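Local coordinates for protein D-glycerate 2-kinase (PDB 2B8N) that catalyses the magnesium-dependent transfer of phosphate from ATP to D-glycerate, giving 2-phosphoglycerate in serine degradation, at residues E96-A100 with T112-V116; D127-L133 with K193-L199; P217-S222 with I244-K250. All coordinates share one frame; numbering follows the deposited sequence.

Contact 1 of 3, residues E96-A100 with T112-V116; sequences EIYEA and TTRRV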
ATOM      1  N   GLU A  96     -12.032  -8.361 -19.977  1.00 28.83           N
ATOM      2  CA  GLU A  96     -11.050  -9.422 -20.063  1.00 29.69           C
ATOM      3  C   GLU A  96     -10.366  -9.523 -18.691  1.00 27.50           C
ATOM      4  O   GLU A  96      -9.802  -8.556 -18.199  1.00 23.54           O
ATOM      5  CB  GLU A  96     -10.055  -9.111 -21.197  1.00 31.22           C
ATOM      6  CG  GLU A  96     -10.715  -8.991 -22.579  1.00 31.09           C
ATOM      7  CD  GLU A  96      -9.777  -8.456 -23.654  1.00 31.45           C
ATOM      8  OE1 GLU A  96      -8.567  -8.756 -23.614  1.00 29.64           O
ATOM      9  OE2 GLU A  96     -10.261  -7.733 -24.547  1.00 37.21           O
ATOM     10  N   ILE A  97     -10.450 -10.696 -18.070  1.00 27.04           N
ATOM     11  CA  ILE A  97      -9.892 -10.898 -16.742  1.00 26.23           C
ATOM     12  C   ILE A  97      -8.595 -11.740 -16.819  1.00 25.67           C
ATOM     13  O   ILE A  97      -8.614 -12.897 -17.249  1.00 24.52           O
ATOM     14  CB  ILE A  97     -10.944 -11.536 -15.770  1.00 26.49           C
ATOM     15  CG1 ILE A  97     -12.288 -10.790 -15.831  1.00 22.79           C
ATOM     16  CG2 ILE A  97     -10.412 -11.558 -14.337  1.00 27.84           C
ATOM     17  CD1 ILE A  97     -12.208  -9.253 -15.512  1.00 27.06           C
ATOM     18  N   TYR A  98      -7.486 -11.130 -16.400  1.00 24.91           N
ATOM     19  CA  TYR A  98      -6.178 -11.751 -16.422  1.00 24.61           C
ATOM     20  C   TYR A  98      -5.429 -11.734 -15.060  1.00 24.71           C
ATOM     21  O   TYR A  98      -5.664 -10.884 -14.194  1.00 24.58           O
ATOM     22  CB  TYR A  98      -5.335 -11.034 -17.467  1.00 23.10           C
ATOM     23  CG  TYR A  98      -5.922 -11.029 -18.870  1.00 21.27           C
ATOM     24  CD1 TYR A  98      -6.335 -12.211 -19.479  1.00 21.27           C
ATOM     25  CD2 TYR A  98      -6.003  -9.849 -19.606  1.00 18.93           C
ATOM     26  CE1 TYR A  98      -6.843 -12.217 -20.781  1.00 23.85           C
ATOM     27  CE2 TYR A  98      -6.524  -9.833 -20.912  1.00 23.11           C
ATOM     28  CZ  TYR A  98      -6.939 -11.024 -21.502  1.00 24.89           C
ATOM     29  OH  TYR A  98      -7.443 -11.023 -22.794  1.00 18.42           O
ATOM     30  N   GLU A  99      -4.526 -12.689 -14.892  1.00 24.31           N
ATOM     31  CA  GLU A  99      -3.657 -12.735 -13.730  1.00 26.31           C
ATOM     32  C   GLU A  99      -2.223 -12.961 -14.190  1.00 26.28           C
ATOM     33  O   GLU A  99      -1.996 -13.540 -15.248  1.00 24.79           O
ATOM     34  CB  GLU A  99      -4.108 -13.839 -12.755  1.00 26.46           C
ATOM     35  CG  GLU A  99      -5.610 -13.805 -12.437  1.00 25.92           C
ATOM     36  CD  GLU A  99      -6.017 -14.742 -11.314  1.00 25.36           C
ATOM     37  OE1 GLU A  99      -5.250 -15.671 -11.038  1.00 19.70           O
ATOM     38  OE2 GLU A  99      -7.094 -14.563 -10.697  1.00 24.99           O
ATOM     39  N   ALA A 100      -1.263 -12.491 -13.395  1.00 28.32           N
ATOM     40  CA  ALA A 100       0.152 -12.519 -13.784  1.00 28.96           C
ATOM     41  C   ALA A 100       1.088 -12.489 -12.585  1.00 29.92           C
ATOM     42  O   ALA A 100       0.640 -12.428 -11.423  1.00 31.47           O
ATOM     43  CB  ALA A 100       0.459 -11.364 -14.708  1.00 28.18           C
ATOM     44  N   THR A 112      -0.087 -10.054 -20.985  1.00 27.06           N
ATOM     45  CA  THR A 112      -1.234  -9.230 -20.629  1.00 25.70           C
ATOM     46  C   THR A 112      -0.978  -7.745 -20.861  1.00 25.74           C
ATOM     47  O   THR A 112      -1.877  -7.020 -21.279  1.00 26.38           O
ATOM     48  CB  THR A 112      -1.715  -9.474 -19.203  1.00 25.29           C
ATOM     49  OG1 THR A 112      -0.647  -9.220 -18.277  1.00 23.05           O
ATOM     50  CG2 THR A 112      -2.231 -10.913 -19.080  1.00 24.35           C
ATOM     51  N   THR A 113       0.242  -7.300 -20.578  1.00 26.34           N
ATOM     52  CA  THR A 113       0.648  -5.920 -20.827  1.00 27.50           C
ATOM     53  C   THR A 113       0.619  -5.611 -22.325  1.00 26.39           C
ATOM     54  O   THR A 113       0.130  -4.571 -22.741  1.00 24.97           O
ATOM     55  CB  THR A 113       2.074  -5.650 -20.273  1.00 27.71           C
ATOM     56  OG1 THR A 113       2.076  -5.807 -18.848  1.00 35.16           O
ATOM     57  CG2 THR A 113       2.538  -4.228 -20.611  1.00 31.36           C
ATOM     58  N   ARG A 114       1.156  -6.517 -23.124  1.00 25.93           N
ATOM     59  CA  ARG A 114       1.086  -6.375 -24.558  1.00 27.86           C
ATOM     60  C   ARG A 114      -0.374  -6.198 -25.011  1.00 26.91           C
ATOM     61  O   ARG A 114      -0.660  -5.371 -25.876  1.00 27.75           O
ATOM     62  CB  ARG A 114       1.782  -7.564 -25.225  1.00 27.34           C
ATOM     63  CG  ARG A 114       1.594  -7.696 -26.703  1.00 29.61           C
ATOM     64  CD  ARG A 114       2.495  -8.824 -27.203  1.00 38.47           C
ATOM     65  NE  ARG A 114       3.898  -8.391 -27.173  1.00 45.89           N
ATOM     66  CZ  ARG A 114       4.950  -9.127 -26.800  1.00 45.41           C
ATOM     67  NH1 ARG A 114       4.808 -10.387 -26.384  1.00 44.68           N
ATOM     68  NH2 ARG A 114       6.170  -8.579 -26.841  1.00 41.92           N
ATOM     69  N   ARG A 115      -1.291  -6.945 -24.405  1.00 27.34           N
ATOM     70  CA  ARG A 115      -2.727  -6.842 -24.744  1.00 28.53           C
ATOM     71  C   ARG A 115      -3.309  -5.489 -24.333  1.00 28.92           C
ATOM     72  O   ARG A 115      -4.095  -4.905 -25.074  1.00 29.30           O
ATOM     73  CB  ARG A 115      -3.536  -7.982 -24.094  1.00 29.85           C
ATOM     74  CG  ARG A 115      -5.048  -7.890 -24.232  1.00 31.11           C
ATOM     75  CD  ARG A 115      -5.465  -7.685 -25.666  1.00 33.94           C
ATOM     76  NE  ARG A 115      -6.883  -7.974 -25.893  1.00 34.90           N
ATOM     77  CZ  ARG A 115      -7.491  -7.807 -27.063  1.00 28.77           C
ATOM     78  NH1 ARG A 115      -6.806  -7.376 -28.107  1.00 30.98           N
ATOM     79  NH2 ARG A 115      -8.778  -8.101 -27.202  1.00 32.99           N
ATOM     80  N   VAL A 116      -2.927  -4.991 -23.157  1.00 28.01           N
ATOM     81  CA  VAL A 116      -3.363  -3.663 -22.719  1.00 28.88           C
ATOM     82  C   VAL A 116      -2.967  -2.570 -23.736  1.00 29.81           C
ATOM     83  O   VAL A 116      -3.730  -1.616 -23.961  1.00 29.53           O
ATOM     84  CB  VAL A 116      -2.787  -3.271 -21.325  1.00 28.96           C
ATOM     85  CG1 VAL A 116      -3.147  -1.835 -20.991  1.00 27.11           C
ATOM     86  CG2 VAL A 116      -3.287  -4.208 -20.234  1.00 27.81           C
TER
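Arg-115 grips the carboxylate of Glu-96 side-on, using two nitrogens for two oxygens. Arg-115 NE bonds Glu-96 OE1 at 2.9 Å, almost straight (173°) and in the guanidinium plane. It meets the syn lone pair of that oxygen. The second bond, from Arg-115 NH2 to Glu-96 OE2 at 3.1 Å, is more bent, and the two flat groups are turned 31° from each other. OE1 of Glu-96 takes a further bond from Tyr-98 OH at 2.7 Å, on its anti side, somewhat out of the carboxylate plane. The two donors on OE1, with NH2 on OE2, probably hold the carboxylate of Glu-96 in its orientation. The bend of Arg-115 at chi2 turns its guanidinium toward Glu-96. Its CG makes a separate, oblique contact with the Tyr-98 ring near CE2. Further along the strand, CG2 of Thr-112 lies 3.5 Å from Tyr-98 CB, near the root of the ring. The Thr-112 hydroxyl bonds back to Asn-108 O in its own helix, while the methyl is left to meet the tyrosine. Strand 96-100 is anchored by backbone bonds to strand 76-84. It runs at 142° to the segment 112-116 of the next helix. This is the strand and helix of a beta-alpha unit at the outermost strand, within this chain, of a parallel sheet.

Contact 2 of 3, residues D127-L133 with K193-L199; sequences DTVLFLL and KVVALVL
Seven backbone hydrogen bonds join strand 128-133, with Asp-127 just before it, to the neighbouring parallel strand 193-199. Lys-193 N bonds Asp-127 O at the start. Val-129 N then bonds Lys-193 O at 2.8 Å, and Val-195 N returns to Val-129 O at 2.9 Å. The same pattern runs on through Phe-131, Leu-197 and Leu-133 to Leu-199 N, which bonds Leu-133 O at 2.8 Å. The strand axes are 17° apart and approach to 4.6 Å. Weaker CA-H...O contacts fill in between, such as Ala-196 CA to Phe-131 O at 3.2 Å.

The apolar contacts fall on two faces. On one, CG2 of Thr-128 meets CG2 of Val-195 at 3.7 Å. Leu-132 and Leu-197 run alongside each other, with CD2 of Leu-132 4.0 Å from CB of Leu-197. Helix 61-72 covers Leu-130 and Leu-132 on this face. On the other, CB of Phe-131 rests 4.0 Å from CB of Ala-196. With CG anti to the backbone N (chi1 -168°), the ring of Phe-131 swings off toward Phe-185.

The carboxylate of Asp-127 has its partner elsewhere, in a salt bridge with Arg-51. Thr-128, Leu-130 and Leu-132 also bond strand 52-57 through their backbones. The backbone bonds thus satisfy polar N-H and C=O groups along this interior pair of strands. The mainly apolar side chains are buried on both sides of the sheet, while the end at Thr-128 and Lys-193 is partly exposed.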
ATOM      1  N   ASP A 127     -11.550  10.055 -26.559  1.00 27.55           N
ATOM      2  CA  ASP A 127     -11.606   8.865 -25.726  1.00 27.55           C
ATOM      3  C   ASP A 127     -10.929   9.084 -24.411  1.00 28.06           C
ATOM      4  O   ASP A 127     -10.141  10.013 -24.278  1.00 31.03           O
ATOM      5  CB  ASP A 127     -10.967   7.712 -26.467  1.00 27.86           C
ATOM      6  CG  ASP A 127     -11.767   7.317 -27.675  1.00 27.26           C
ATOM      7  OD1 ASP A 127     -13.000   7.184 -27.535  1.00 25.89           O
ATOM      8  OD2 ASP A 127     -11.177   7.140 -28.754  1.00 32.80           O
ATOM      9  N   THR A 128     -11.267   8.255 -23.429  1.00 26.85           N
ATOM     10  CA  THR A 128     -10.682   8.343 -22.096  1.00 27.81           C
ATOM     11  C   THR A 128     -10.337   6.935 -21.575  1.00 27.77           C
ATOM     12  O   THR A 128     -11.163   6.013 -21.649  1.00 24.47           O
ATOM     13  CB  THR A 128     -11.664   9.068 -21.122  1.00 27.75           C
ATOM     14  OG1 THR A 128     -11.844  10.431 -21.539  1.00 33.04           O
ATOM     15  CG2 THR A 128     -11.160   9.065 -19.682  1.00 29.92           C
ATOM     16  N   VAL A 129      -9.098   6.770 -21.090  1.00 27.49           N
ATOM     17  CA  VAL A 129      -8.699   5.557 -20.390  1.00 27.80           C
ATOM     18  C   VAL A 129      -8.898   5.786 -18.886  1.00 28.31           C
ATOM     19  O   VAL A 129      -8.398   6.781 -18.309  1.00 29.37           O
ATOM     20  CB  VAL A 129      -7.259   5.116 -20.719  1.00 26.34           C
ATOM     21  CG1 VAL A 129      -6.870   3.968 -19.854  1.00 25.55           C
ATOM     22  CG2 VAL A 129      -7.165   4.698 -22.191  1.00 29.39           C
ATOM     23  N   LEU A 130      -9.685   4.893 -18.283  1.00 26.64           N
ATOM     24  CA  LEU A 130      -9.916   4.892 -16.851  1.00 26.99           C
ATOM     25  C   LEU A 130      -8.923   3.918 -16.223  1.00 26.01           C
ATOM     26  O   LEU A 130      -9.115   2.700 -16.287  1.00 22.92           O
ATOM     27  CB  LEU A 130     -11.374   4.489 -16.567  1.00 27.59           C
ATOM     28  CG  LEU A 130     -11.685   4.212 -15.091  1.00 29.44           C
ATOM     29  CD1 LEU A 130     -11.317   5.441 -14.219  1.00 25.09           C
ATOM     30  CD2 LEU A 130     -13.155   3.755 -14.886  1.00 27.69           C
ATOM     31  N   PHE A 131      -7.852   4.468 -15.648  1.00 27.54           N
ATOM     32  CA  PHE A 131      -6.733   3.672 -15.160  1.00 27.50           C
ATOM     33  C   PHE A 131      -6.875   3.417 -13.672  1.00 27.68           C
ATOM     34  O   PHE A 131      -6.616   4.293 -12.860  1.00 27.37           O
ATOM     35  CB  PHE A 131      -5.430   4.390 -15.495  1.00 29.07           C
ATOM     36  CG  PHE A 131      -4.189   3.546 -15.312  1.00 29.19           C
ATOM     37  CD1 PHE A 131      -4.172   2.197 -15.649  1.00 35.07           C
ATOM     38  CD2 PHE A 131      -3.027   4.120 -14.829  1.00 30.96           C
ATOM     39  CE1 PHE A 131      -3.017   1.430 -15.482  1.00 36.10           C
ATOM     40  CE2 PHE A 131      -1.867   3.365 -14.665  1.00 33.65           C
ATOM     41  CZ  PHE A 131      -1.865   2.018 -14.987  1.00 35.56           C
ATOM     42  N   LEU A 132      -7.310   2.208 -13.326  1.00 28.57           N
ATOM     43  CA  LEU A 132      -7.583   1.823 -11.921  1.00 27.65           C
ATOM     44  C   LEU A 132      -6.368   1.099 -11.357  1.00 27.10           C
ATOM     45  O   LEU A 132      -6.066  -0.057 -11.753  1.00 26.22           O
ATOM     46  CB  LEU A 132      -8.829   0.922 -11.843  1.00 27.06           C
ATOM     47  CG  LEU A 132     -10.115   1.511 -12.424  1.00 26.69           C
ATOM     48  CD1 LEU A 132     -11.187   0.446 -12.593  1.00 36.66           C
ATOM     49  CD2 LEU A 132     -10.624   2.648 -11.578  1.00 30.95           C
ATOM     50  N   LEU A 133      -5.654   1.773 -10.462  1.00 26.71           N
ATOM     51  CA  LEU A 133      -4.344   1.284 -10.040  1.00 26.80           C
ATOM     52  C   LEU A 133      -4.263   1.015  -8.542  1.00 25.74           C
ATOM     53  O   LEU A 133      -4.695   1.833  -7.729  1.00 25.42           O
ATOM     54  CB  LEU A 133      -3.271   2.283 -10.478  1.00 27.62           C
ATOM     55  CG  LEU A 133      -1.788   1.922 -10.356  1.00 28.37           C
ATOM     56  CD1 LEU A 133      -1.388   0.671 -11.133  1.00 30.57           C
ATOM     57  CD2 LEU A 133      -0.964   3.118 -10.809  1.00 28.47           C
ATOM     58  N   LYS A 193      -7.144  10.694 -23.388  1.00 27.12           N
ATOM     59  CA  LYS A 193      -6.916  11.169 -22.003  1.00 29.18           C
ATOM     60  C   LYS A 193      -6.727  10.001 -21.036  1.00 27.30           C
ATOM     61  O   LYS A 193      -7.318   8.947 -21.204  1.00 26.19           O
ATOM     62  CB  LYS A 193      -8.107  12.022 -21.506  1.00 29.77           C
ATOM     63  CG  LYS A 193      -7.712  12.998 -20.391  1.00 35.28           C
ATOM     64  CD  LYS A 193      -8.866  13.550 -19.504  1.00 33.70           C
ATOM     65  CE  LYS A 193      -8.270  13.892 -18.056  1.00 40.08           C
ATOM     66  NZ  LYS A 193      -9.169  14.497 -16.962  1.00 36.02           N
ATOM     67  N   VAL A 194      -5.884  10.189 -20.031  1.00 28.43           N
ATOM     68  CA  VAL A 194      -5.777   9.221 -18.936  1.00 28.25           C
ATOM     69  C   VAL A 194      -6.356   9.829 -17.676  1.00 28.29           C
ATOM     70  O   VAL A 194      -5.899  10.898 -17.231  1.00 29.63           O
ATOM     71  CB  VAL A 194      -4.322   8.808 -18.660  1.00 28.10           C
ATOM     72  CG1 VAL A 194      -4.233   7.993 -17.363  1.00 28.48           C
ATOM     73  CG2 VAL A 194      -3.730   8.008 -19.850  1.00 27.64           C
ATOM     74  N   VAL A 195      -7.374   9.172 -17.117  1.00 27.81           N
ATOM     75  CA  VAL A 195      -7.883   9.527 -15.773  1.00 27.31           C
ATOM     76  C   VAL A 195      -7.616   8.365 -14.818  1.00 28.36           C
ATOM     77  O   VAL A 195      -8.289   7.330 -14.883  1.00 30.37           O
ATOM     78  CB  VAL A 195      -9.405   9.874 -15.718  1.00 26.28           C
ATOM     79  CG1 VAL A 195      -9.755  10.464 -14.365  1.00 29.16           C
ATOM     80  CG2 VAL A 195      -9.805  10.863 -16.781  1.00 27.40           C
ATOM     81  N   ALA A 196      -6.651   8.549 -13.923  1.00 27.81           N
ATOM     82  CA  ALA A 196      -6.233   7.476 -13.032  1.00 28.54           C
ATOM     83  C   ALA A 196      -6.839   7.597 -11.638  1.00 28.92           C
ATOM     84  O   ALA A 196      -6.866   8.688 -11.026  1.00 28.06           O
ATOM     85  CB  ALA A 196      -4.717   7.436 -12.930  1.00 29.74           C
ATOM     86  N   LEU A 197      -7.341   6.467 -11.150  1.00 28.33           N
ATOM     87  CA  LEU A 197      -7.710   6.328  -9.753  1.00 27.36           C
ATOM     88  C   LEU A 197      -6.700   5.379  -9.093  1.00 28.18           C
ATOM     89  O   LEU A 197      -6.539   4.197  -9.497  1.00 25.48           O
ATOM     90  CB  LEU A 197      -9.121   5.785  -9.603  1.00 27.06           C
ATOM     91  CG  LEU A 197     -10.284   6.565 -10.239  1.00 30.58           C
ATOM     92  CD1 LEU A 197     -11.586   6.117  -9.579  1.00 27.35           C
ATOM     93  CD2 LEU A 197     -10.147   8.094 -10.180  1.00 30.80           C
ATOM     94  N   VAL A 198      -6.037   5.906  -8.064  1.00 28.44           N
ATOM     95  CA  VAL A 198      -4.945   5.230  -7.421  1.00 28.02           C
ATOM     96  C   VAL A 198      -5.286   4.891  -5.975  1.00 28.65           C
ATOM     97  O   VAL A 198      -5.771   5.720  -5.192  1.00 28.57           O
ATOM     98  CB  VAL A 198      -3.687   6.098  -7.465  1.00 27.93           C
ATOM     99  CG1 VAL A 198      -2.514   5.371  -6.822  1.00 30.96           C
ATOM    100  CG2 VAL A 198      -3.361   6.461  -8.889  1.00 28.65           C
ATOM    101  N   LEU A 199      -5.006   3.647  -5.625  1.00 29.61           N
ATOM    102  CA  LEU A 199      -5.171   3.162  -4.264  1.00 28.97           C
ATOM    103  C   LEU A 199      -3.760   2.899  -3.764  1.00 27.11           C
ATOM    104  O   LEU A 199      -3.175   1.883  -4.104  1.00 27.56           O
ATOM    105  CB  LEU A 199      -6.024   1.892  -4.310  1.00 28.64           C
ATOM    106  CG  LEU A 199      -6.568   1.289  -3.031  1.00 31.38           C
ATOM    107  CD1 LEU A 199      -6.661   2.298  -1.914  1.00 35.03           C
ATOM    108  CD2 LEU A 199      -7.936   0.718  -3.338  1.00 33.39           C
TER

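Contact 3 of 3, residues P217-S222 with I244-K250; sequences PDSSTS and ILQETPK
The carboxylate of Glu-247 takes Ser-222 N on the syn lone pair of OE1, at 2.8 Å and with an angle of 163°. Its other oxygen, OE2, accepts from Thr-248 N and Lys-250 NZ, which arrive from opposite faces of the plane. His-176 also bonds OE2. The second flat group, the carboxylate of Asp-218, offers the syn lone pair of OD1 to Ser-220 OG. Ser-220 N reaches Asp-218 OD1 from above the plane, 3.0 Å away, and Lys-175 adds a salt bridge there. At OD2 the donor is Thr-248 OG1, in a bond whose modelled shortness is doubtful.

The bond of Ser-220 N to Asp-218 OD1 makes an Asx turn. It leads into Thr-221, the N-cap of helix 222-231, whose side chain caps a backbone N while Asp-224 OD2 accepts from Thr-221 N. Glu-247 thus binds the first N-H of that helix from the opposing loop.

Lys-250 folds back at chi2 and chi4, and this brings NZ between the loops. Four acceptors surround it, so its three hydrogens must be shared. Across the contact Lys-250 NZ meets Asp-218 O at 2.8 Å, and Ser-220 O as well. In its own loop it meets Thr-248 O and makes a salt bridge to Glu-247 OE2. At one end Asp-218 N bonds Pro-249 O at 3.0 Å. At the other, Ser-222 OG donates to Ile-244 O at 2.6 Å, where helix 238-244 finishes.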
ATOM      1  N   PRO A 217       5.370  11.761 -15.510  1.00 29.09           N
ATOM      2  CA  PRO A 217       6.585  12.057 -16.258  1.00 28.72           C
ATOM      3  C   PRO A 217       7.854  11.585 -15.530  1.00 27.26           C
ATOM      4  O   PRO A 217       7.894  11.533 -14.287  1.00 26.22           O
ATOM      5  CB  PRO A 217       6.553  13.597 -16.398  1.00 28.68           C
ATOM      6  CG  PRO A 217       5.805  14.048 -15.252  1.00 27.83           C
ATOM      7  CD  PRO A 217       4.727  13.001 -15.049  1.00 30.53           C
ATOM      8  N   ASP A 218       8.865  11.233 -16.321  1.00 25.44           N
ATOM      9  CA  ASP A 218      10.135  10.723 -15.804  1.00 25.15           C
ATOM     10  C   ASP A 218      11.183  11.806 -15.915  1.00 25.31           C
ATOM     11  O   ASP A 218      11.655  12.101 -17.025  1.00 26.40           O
ATOM     12  CB  ASP A 218      10.565   9.474 -16.593  1.00 22.97           C
ATOM     13  CG  ASP A 218      11.924   8.935 -16.172  1.00 26.70           C
ATOM     14  OD1 ASP A 218      12.461   9.333 -15.117  1.00 25.18           O
ATOM     15  OD2 ASP A 218      12.466   8.083 -16.909  1.00 30.33           O
ATOM     16  N   SER A 219      11.544  12.403 -14.780  1.00 24.68           N
ATOM     17  CA  SER A 219      12.540  13.488 -14.786  1.00 25.74           C
ATOM     18  C   SER A 219      13.971  12.975 -15.027  1.00 25.40           C
ATOM     19  O   SER A 219      14.837  13.722 -15.503  1.00 26.04           O
ATOM     20  CB  SER A 219      12.456  14.321 -13.508  1.00 24.83           C
ATOM     21  OG  SER A 219      12.931  13.595 -12.393  1.00 29.79           O
ATOM     22  N   SER A 220      14.223  11.702 -14.725  1.00 25.55           N
ATOM     23  CA  SER A 220      15.553  11.125 -14.964  1.00 24.13           C
ATOM     24  C   SER A 220      15.835  10.908 -16.447  1.00 23.91           C
ATOM     25  O   SER A 220      14.932  10.736 -17.254  1.00 24.93           O
ATOM     26  CB  SER A 220      15.746   9.816 -14.216  1.00 22.72           C
ATOM     27  OG  SER A 220      15.075   8.744 -14.847  1.00 21.71           O
ATOM     28  N   THR A 221      17.116  10.868 -16.774  1.00 24.32           N
ATOM     29  CA  THR A 221      17.582  10.806 -18.149  1.00 23.76           C
ATOM     30  C   THR A 221      18.230   9.451 -18.443  1.00 24.37           C
ATOM     31  O   THR A 221      18.505   8.663 -17.528  1.00 24.31           O
ATOM     32  CB  THR A 221      18.599  11.962 -18.446  1.00 21.82           C
ATOM     33  OG1 THR A 221      19.846  11.711 -17.800  1.00 22.87           O
ATOM     34  CG2 THR A 221      18.071  13.276 -17.935  1.00 16.90           C
ATOM     35  N   SER A 222      18.460   9.188 -19.727  1.00 25.25           N
ATOM     36  CA  SER A 222      19.254   8.031 -20.167  1.00 25.87           C
ATOM     37  C   SER A 222      20.636   8.062 -19.514  1.00 25.50           C
ATOM     38  O   SER A 222      21.123   7.051 -19.036  1.00 25.84           O
ATOM     39  CB  SER A 222      19.425   8.022 -21.691  1.00 24.91           C
ATOM     40  OG  SER A 222      18.178   7.884 -22.357  1.00 23.99           O
ATOM     41  N   ILE A 244      18.262   1.874 -23.336  1.00 27.66           N
ATOM     42  CA  ILE A 244      18.288   2.965 -22.348  1.00 27.80           C
ATOM     43  C   ILE A 244      18.404   4.350 -22.999  1.00 27.51           C
ATOM     44  O   ILE A 244      17.807   5.318 -22.513  1.00 26.96           O
ATOM     45  CB  ILE A 244      19.408   2.699 -21.299  1.00 27.44           C
ATOM     46  CG1 ILE A 244      18.946   1.599 -20.347  1.00 29.53           C
ATOM     47  CG2 ILE A 244      19.760   3.933 -20.497  1.00 27.54           C
ATOM     48  CD1 ILE A 244      20.043   0.983 -19.467  1.00 28.77           C
ATOM     49  N   LEU A 245      19.119   4.417 -24.123  1.00 27.85           N
ATOM     50  CA  LEU A 245      19.287   5.658 -24.910  1.00 27.56           C
ATOM     51  C   LEU A 245      18.007   6.301 -25.436  1.00 28.41           C
ATOM     52  O   LEU A 245      18.040   7.449 -25.918  1.00 28.56           O
ATOM     53  CB  LEU A 245      20.164   5.386 -26.126  1.00 27.97           C
ATOM     54  CG  LEU A 245      21.673   5.201 -25.960  1.00 25.01           C
ATOM     55  CD1 LEU A 245      22.225   4.901 -27.322  1.00 25.59           C
ATOM     56  CD2 LEU A 245      22.328   6.418 -25.373  1.00 25.11           C
ATOM     57  N   GLN A 246      16.909   5.546 -25.408  1.00 28.91           N
ATOM     58  CA  GLN A 246      15.594   6.071 -25.750  1.00 29.84           C
ATOM     59  C   GLN A 246      15.094   6.799 -24.513  1.00 29.89           C
ATOM     60  O   GLN A 246      14.870   6.177 -23.457  1.00 31.83           O
ATOM     61  CB  GLN A 246      14.655   4.934 -26.183  1.00 29.35           C
ATOM     62  CG  GLN A 246      15.292   4.009 -27.242  1.00 35.10           C
ATOM     63  CD  GLN A 246      14.311   3.062 -27.911  1.00 34.14           C
ATOM     64  OE1 GLN A 246      14.578   1.856 -28.043  1.00 38.44           O
ATOM     65  NE2 GLN A 246      13.174   3.600 -28.344  1.00 40.47           N
ATOM     66  N   GLU A 247      14.958   8.116 -24.634  1.00 27.74           N
ATOM     67  CA  GLU A 247      14.620   8.929 -23.495  1.00 27.16           C
ATOM     68  C   GLU A 247      13.144   8.794 -23.194  1.00 26.24           C
ATOM     69  O   GLU A 247      12.334   8.613 -24.121  1.00 25.58           O
ATOM     70  CB  GLU A 247      14.994  10.389 -23.734  1.00 26.61           C
ATOM     71  CG  GLU A 247      14.932  11.233 -22.478  1.00 27.15           C
ATOM     72  CD  GLU A 247      15.741  10.641 -21.351  1.00 26.42           C
ATOM     73  OE1 GLU A 247      16.974  10.822 -21.376  1.00 21.74           O
ATOM     74  OE2 GLU A 247      15.145   9.986 -20.468  1.00 26.42           O
ATOM     75  N   THR A 248      12.817   8.882 -21.901  1.00 25.40           N
ATOM     76  CA  THR A 248      11.453   8.738 -21.401  1.00 25.33           C
ATOM     77  C   THR A 248      10.789  10.095 -21.409  1.00 26.44           C
ATOM     78  O   THR A 248      11.498  11.109 -21.382  1.00 26.59           O
ATOM     79  CB  THR A 248      11.460   8.223 -19.968  1.00 24.80           C
ATOM     80  OG1 THR A 248      12.284   9.076 -19.180  1.00 18.70           O
ATOM     81  CG2 THR A 248      12.018   6.804 -19.925  1.00 21.84           C
ATOM     82  N   PRO A 249       9.439  10.129 -21.485  1.00 26.57           N
ATOM     83  CA  PRO A 249       8.675  11.382 -21.522  1.00 26.22           C
ATOM     84  C   PRO A 249       8.954  12.304 -20.348  1.00 26.98           C
ATOM     85  O   PRO A 249       8.755  11.897 -19.201  1.00 28.21           O
ATOM     86  CB  PRO A 249       7.218  10.918 -21.491  1.00 26.25           C
ATOM     87  CG  PRO A 249       7.237   9.478 -21.178  1.00 29.02           C
ATOM     88  CD  PRO A 249       8.561   8.955 -21.604  1.00 27.69           C
ATOM     89  N   LYS A 250       9.410  13.529 -20.646  1.00 26.69           N
ATOM     90  CA  LYS A 250       9.786  14.524 -19.625  1.00 25.83           C
ATOM     91  C   LYS A 250       8.580  15.343 -19.142  1.00 26.40           C
ATOM     92  O   LYS A 250       8.628  15.947 -18.081  1.00 25.11           O
ATOM     93  CB  LYS A 250      10.926  15.417 -20.152  1.00 23.69           C
ATOM     94  CG  LYS A 250      12.271  14.652 -20.400  1.00 19.46           C
ATOM     95  CD  LYS A 250      12.984  14.249 -19.065  1.00 20.51           C
ATOM     96  CE  LYS A 250      13.974  13.078 -19.234  1.00 22.13           C
ATOM     97  NZ  LYS A 250      13.368  11.705 -19.148  1.00 14.65           N
TER

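The three contacts follow one another along the chain, each closing before the next opens. Contacts 1 and 2 belong to the same six-stranded parallel sheet. Contact 1 lies at its outermost strand within this chain, 96-100, contact 2 between two interior strands, and their centres are about 16 Å apart. Helix 107-120 leads from contact 1 directly into strand 128-133. Contact 3 stands off from both, its centre about 25 Å from that of contact 1 and about 22 Å from that of contact 2. It brings together the two loops through which the chain leaves strand 193-199 and returns to strand 255-261, with helices 222-231 and 238-244 in between.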